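Local coordinates for Galactose/lactose metabolism regulatory protein GAL80 (Saccharomyces cerevisiae, PDB 3BTV) that binds the transcriptional activator GAL4 and blocks its activation of the lactose/galactose metabolic genes when no inducing sugar is present, at residues B[176-189]-B[271-285]. The protein carries 1 engineered substitution. Residues are numbered along the deposited sequence; the frame is centred on the assembly and turned at random.
Sequences INSIEIAGNGGWYG and LLNGNVPVSCSFKGG
Ile-179 and Ile-181 each grip strand 276-283 through both backbone polar atoms, beginning a parallel ladder that runs on to Gly-185. Ile-181 N donates to Ser-279 O at 2.8 Å and Ile-181 O accepts from Ser-281 N; Gly-183 repeats the pattern between Ser-281 and Lys-283. Past the strand ends, Tyr-188 N makes a weak bond to Gly-284 O, the carbonyl of the cis peptide that leads into Gly-285.

On the face turned to helix 209-225, packing is apolar. Ile-179 CD1 meets Leu-271 CD1 at 3.8 Å, and the Ile-179 side chain crosses that of Val-276 at about a right angle, CG1 to CG1. With CG1 of Ile-181 beside the backbone N (chi1 -60°), CG2 falls anti to that N and sets its methyl 3.9 Å from Phe-282 CE2. The Phe-282 ring lies against Gly-183, where a beta carbon would collide with CE1.

On the other face, Asn-184 and Lys-283 run side by side, Asn-184 OD1 lying 3.6 Å from Lys-283 CB. Replacing Asn-184 with an alanine removes the amide, which is likely to leave the aliphatic part of Lys-283 without this flank and freer to turn. Glu-180 bends to His-300 and also bonds weakly to Ser-281 of the second subunit.

These neighbouring parallel strands lie within the large mixed sheet of the C-terminal domain, one face backed by helix 209-225 and the other packed against the second subunit, as in GFO/IDH/MocA-type oxidoreductases.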
loop_
_atom_site.group_PDB
_atom_site.type_symbol
_atom_site.label_atom_id
_atom_site.label_comp_id
_atom_site.label_asym_id
_atom_site.label_seq_id
_atom_site.Cartn_x
_atom_site.Cartn_y
_atom_site.Cartn_z
ATOM N N ILE B 176 -0.519 -7.563 -16.125
ATOM C CA ILE B 176 -0.255 -6.938 -14.830
ATOM C C ILE B 176 -0.995 -7.679 -13.718
ATOM O O ILE B 176 -2.213 -7.785 -13.738
ATOM C CB ILE B 176 -0.621 -5.453 -14.824
ATOM C CG1 ILE B 176 -0.009 -4.771 -16.053
ATOM C CG2 ILE B 176 -0.140 -4.792 -13.510
ATOM C CD1 ILE B 176 -0.023 -3.253 -16.011
ATOM N N ASN B 177 -0.245 -8.219 -12.767
ATOM C CA ASN B 177 -0.832 -8.891 -11.639
ATOM C C ASN B 177 -1.207 -7.907 -10.520
ATOM O O ASN B 177 -2.280 -8.015 -9.932
ATOM C CB ASN B 177 0.112 -9.957 -11.093
ATOM C CG ASN B 177 -0.402 -10.563 -9.799
ATOM O OD1 ASN B 177 -0.007 -10.147 -8.715
ATOM N ND2 ASN B 177 -1.318 -11.525 -9.908
ATOM N N SER B 178 -0.325 -6.954 -10.227
ATOM C CA SER B 178 -0.576 -5.989 -9.139
ATOM C C SER B 178 0.372 -4.805 -9.205
ATOM O O SER B 178 1.398 -4.859 -9.896
ATOM C CB SER B 178 -0.465 -6.675 -7.765
ATOM O OG SER B 178 0.846 -7.122 -7.512
ATOM N N ILE B 179 0.031 -3.738 -8.485
ATOM C CA ILE B 179 0.806 -2.481 -8.531
ATOM C C ILE B 179 0.910 -1.819 -7.159
ATOM O O ILE B 179 -0.080 -1.727 -6.443
ATOM C CB ILE B 179 0.115 -1.465 -9.481
ATOM C CG1 ILE B 179 -0.033 -2.051 -10.898
ATOM C CG2 ILE B 179 0.828 -0.111 -9.468
ATOM C CD1 ILE B 179 -0.734 -1.125 -11.877
ATOM N N GLU B 180 2.090 -1.340 -6.787
ATOM C CA GLU B 180 2.201 -0.499 -5.581
ATOM C C GLU B 180 2.840 0.833 -5.890
ATOM O O GLU B 180 3.804 0.937 -6.661
ATOM C CB GLU B 180 2.992 -1.192 -4.457
ATOM C CG GLU B 180 2.333 -2.477 -3.924
ATOM C CD GLU B 180 2.649 -3.684 -4.788
ATOM O OE1 GLU B 180 3.813 -3.758 -5.236
ATOM O OE2 GLU B 180 1.755 -4.543 -5.019
ATOM N N ILE B 181 2.326 1.858 -5.246
ATOM C CA ILE B 181 2.874 3.188 -5.401
ATOM C C ILE B 181 3.149 3.808 -4.042
ATOM O O ILE B 181 2.296 3.800 -3.163
ATOM C CB ILE B 181 1.896 4.075 -6.155
ATOM C CG1 ILE B 181 1.627 3.484 -7.536
ATOM C CG2 ILE B 181 2.439 5.502 -6.248
ATOM C CD1 ILE B 181 0.646 4.307 -8.352
ATOM N N ALA B 182 4.344 4.346 -3.876
ATOM C CA ALA B 182 4.693 5.070 -2.662
ATOM C C ALA B 182 5.303 6.392 -3.084
ATOM O O ALA B 182 6.169 6.425 -3.959
ATOM C CB ALA B 182 5.685 4.281 -1.859
ATOM N N GLY B 183 4.844 7.482 -2.479
ATOM C CA GLY B 183 5.357 8.798 -2.813
ATOM C C GLY B 183 5.348 9.756 -1.637
ATOM O O GLY B 183 4.805 9.437 -0.565
ATOM N N ASN B 184 5.979 10.918 -1.836
ATOM C CA ASN B 184 5.875 12.066 -0.920
ATOM C C ASN B 184 5.384 13.319 -1.648
ATOM O O ASN B 184 5.526 13.428 -2.862
ATOM C CB ASN B 184 7.214 12.381 -0.254
ATOM C CG ASN B 184 7.596 11.370 0.805
ATOM O OD1 ASN B 184 7.589 11.679 1.997
ATOM N ND2 ASN B 184 7.938 10.156 0.379
ATOM N N GLY B 185 4.813 14.266 -0.907
ATOM C CA GLY B 185 4.333 15.502 -1.500
ATOM C C GLY B 185 5.226 16.677 -1.150
ATOM O O GLY B 185 4.954 17.818 -1.530
ATOM N N GLY B 186 6.283 16.390 -0.394
ATOM C CA GLY B 186 7.330 17.359 -0.126
ATOM C C GLY B 186 7.096 18.365 0.986
ATOM O O GLY B 186 7.877 18.451 1.938
ATOM N N TRP B 187 6.029 19.142 0.864
ATOM C CA TRP B 187 5.895 20.347 1.681
ATOM C C TRP B 187 4.807 20.265 2.747
ATOM O O TRP B 187 4.562 21.223 3.481
ATOM C CB TRP B 187 5.667 21.552 0.770
ATOM C CG TRP B 187 6.561 21.512 -0.421
ATOM C CD1 TRP B 187 7.915 21.686 -0.433
ATOM C CD2 TRP B 187 6.175 21.260 -1.779
ATOM N NE1 TRP B 187 8.396 21.565 -1.715
ATOM C CE2 TRP B 187 7.350 21.304 -2.561
ATOM C CE3 TRP B 187 4.952 21.006 -2.410
ATOM C CZ2 TRP B 187 7.338 21.105 -3.942
ATOM C CZ3 TRP B 187 4.942 20.809 -3.783
ATOM C CH2 TRP B 187 6.128 20.859 -4.533
ATOM N N TYR B 188 4.181 19.103 2.849
ATOM C CA TYR B 188 3.022 18.947 3.702
ATOM C C TYR B 188 3.325 18.056 4.904
ATOM O O TYR B 188 2.473 17.294 5.363
ATOM C CB TYR B 188 1.878 18.392 2.866
ATOM C CG TYR B 188 1.485 19.305 1.726
ATOM C CD1 TYR B 188 1.490 18.864 0.400
ATOM C CD2 TYR B 188 1.118 20.621 1.979
ATOM C CE1 TYR B 188 1.118 19.712 -0.635
ATOM C CE2 TYR B 188 0.758 21.471 0.961
ATOM C CZ TYR B 188 0.742 21.025 -0.332
ATOM O OH TYR B 188 0.361 21.924 -1.303
ATOM N N GLY B 189 4.558 18.149 5.394
ATOM C CA GLY B 189 4.986 17.409 6.564
ATOM C C GLY B 189 4.921 18.293 7.797
ATOM O O GLY B 189 4.161 19.259 7.830
ATOM N N LEU B 271 -7.846 -1.632 -11.323
ATOM C CA LEU B 271 -7.875 -1.186 -12.706
ATOM C C LEU B 271 -8.972 -1.927 -13.467
ATOM O O LEU B 271 -9.116 -3.145 -13.340
ATOM C CB LEU B 271 -6.521 -1.416 -13.397
ATOM C CG LEU B 271 -5.330 -0.640 -12.834
ATOM C CD1 LEU B 271 -4.079 -0.939 -13.661
ATOM C CD2 LEU B 271 -5.618 0.854 -12.808
ATOM N N LEU B 272 -9.736 -1.189 -14.274
ATOM C CA LEU B 272 -10.776 -1.797 -15.110
ATOM C C LEU B 272 -10.253 -2.974 -15.933
ATOM O O LEU B 272 -10.861 -4.042 -15.982
ATOM C CB LEU B 272 -11.374 -0.749 -16.045
ATOM C CG LEU B 272 -12.677 -0.148 -15.534
ATOM C CD1 LEU B 272 -13.085 1.014 -16.411
ATOM C CD2 LEU B 272 -13.783 -1.222 -15.478
ATOM N N ASN B 273 -9.104 -2.777 -16.565
ATOM C CA ASN B 273 -8.507 -3.833 -17.375
ATOM C C ASN B 273 -7.765 -4.843 -16.516
ATOM O O ASN B 273 -6.638 -4.608 -16.096
ATOM C CB ASN B 273 -7.579 -3.235 -18.439
ATOM C CG ASN B 273 -8.335 -2.377 -19.456
ATOM O OD1 ASN B 273 -9.565 -2.455 -19.565
ATOM N ND2 ASN B 273 -7.603 -1.557 -20.202
ATOM N N GLY B 274 -8.407 -5.972 -16.254
ATOM C CA GLY B 274 -7.756 -7.033 -15.523
ATOM C C GLY B 274 -8.071 -7.021 -14.040
ATOM O O GLY B 274 -7.549 -7.851 -13.293
ATOM N N ASN B 275 -8.914 -6.085 -13.603
ATOM C CA ASN B 275 -9.261 -6.011 -12.192
ATOM C C ASN B 275 -7.984 -5.994 -11.346
ATOM O O ASN B 275 -7.922 -6.661 -10.320
ATOM C CB ASN B 275 -10.110 -7.234 -11.796
ATOM C CG ASN B 275 -10.827 -7.044 -10.474
ATOM O OD1 ASN B 275 -11.317 -5.950 -10.178
ATOM N ND2 ASN B 275 -10.870 -8.100 -9.657
ATOM N N VAL B 276 -6.974 -5.234 -11.786
ATOM C CA VAL B 276 -5.654 -5.221 -11.130
ATOM C C VAL B 276 -5.677 -4.464 -9.804
ATOM O O VAL B 276 -6.078 -3.304 -9.760
ATOM C CB VAL B 276 -4.577 -4.565 -12.025
ATOM C CG1 VAL B 276 -3.196 -4.548 -11.324
ATOM C CG2 VAL B 276 -4.492 -5.274 -13.377
ATOM N N PRO B 277 -5.235 -5.117 -8.723
ATOM C CA PRO B 277 -5.089 -4.448 -7.428
ATOM C C PRO B 277 -4.000 -3.372 -7.475
ATOM O O PRO B 277 -2.872 -3.631 -7.910
ATOM C CB PRO B 277 -4.643 -5.575 -6.490
ATOM C CG PRO B 277 -4.850 -6.855 -7.249
ATOM C CD PRO B 277 -4.819 -6.532 -8.689
ATOM N N VAL B 278 -4.338 -2.173 -7.019
ATOM C CA VAL B 278 -3.397 -1.072 -6.933
ATOM C C VAL B 278 -3.421 -0.554 -5.505
ATOM O O VAL B 278 -4.491 -0.242 -4.973
ATOM C CB VAL B 278 -3.811 0.083 -7.863
ATOM C CG1 VAL B 278 -2.864 1.279 -7.709
ATOM C CG2 VAL B 278 -3.873 -0.399 -9.310
ATOM N N SER B 279 -2.254 -0.475 -4.880
ATOM C CA SER B 279 -2.151 0.022 -3.510
ATOM C C SER B 279 -1.234 1.237 -3.465
ATOM O O SER B 279 -0.103 1.199 -3.972
ATOM C CB SER B 279 -1.595 -1.080 -2.595
ATOM O OG SER B 279 -1.321 -0.578 -1.293
ATOM N N CYS B 280 -1.683 2.287 -2.795
ATOM C CA CYS B 280 -0.960 3.537 -2.845
ATOM C C CYS B 280 -0.925 4.308 -1.537
ATOM O O CYS B 280 -1.949 4.486 -0.871
ATOM C CB CYS B 280 -1.549 4.415 -3.938
ATOM S SG CYS B 280 -0.842 6.033 -3.932
ATOM N N SER B 281 0.264 4.784 -1.185
ATOM C CA SER B 281 0.436 5.576 0.033
ATOM C C SER B 281 1.268 6.813 -0.280
ATOM O O SER B 281 2.416 6.700 -0.728
ATOM C CB SER B 281 1.122 4.737 1.110
ATOM O OG SER B 281 1.232 5.440 2.328
ATOM N N PHE B 282 0.690 7.989 -0.051
ATOM C CA PHE B 282 1.399 9.258 -0.190
ATOM C C PHE B 282 1.546 10.004 1.126
ATOM O O PHE B 282 0.552 10.360 1.758
ATOM C CB PHE B 282 0.670 10.158 -1.181
ATOM C CG PHE B 282 1.002 9.869 -2.612
ATOM C CD1 PHE B 282 1.967 10.600 -3.272
ATOM C CD2 PHE B 282 0.345 8.865 -3.292
ATOM C CE1 PHE B 282 2.268 10.330 -4.585
ATOM C CE2 PHE B 282 0.638 8.597 -4.607
ATOM C CZ PHE B 282 1.592 9.329 -5.251
ATOM N N LYS B 283 2.789 10.249 1.518
ATOM C CA LYS B 283 3.109 11.051 2.690
ATOM C C LYS B 283 3.219 12.515 2.312
ATOM O O LYS B 283 3.693 12.855 1.227
ATOM C CB LYS B 283 4.448 10.611 3.289
ATOM C CG LYS B 283 4.528 9.113 3.510
ATOM C CD LYS B 283 5.954 8.634 3.707
ATOM C CE LYS B 283 6.373 8.698 5.167
ATOM N NZ LYS B 283 6.327 10.083 5.709
ATOM N N GLY B 284 2.824 13.370 3.242
ATOM C CA GLY B 284 2.884 14.814 3.088
ATOM C C GLY B 284 4.103 15.579 2.589
ATOM O O GLY B 284 3.962 16.278 1.595
ATOM N N GLY B 285 5.301 15.599 3.163
ATOM C CA GLY B 285 5.990 14.925 4.223
ATOM C C GLY B 285 7.329 14.742 3.495
ATOM O O GLY B 285 7.530 15.327 2.426
#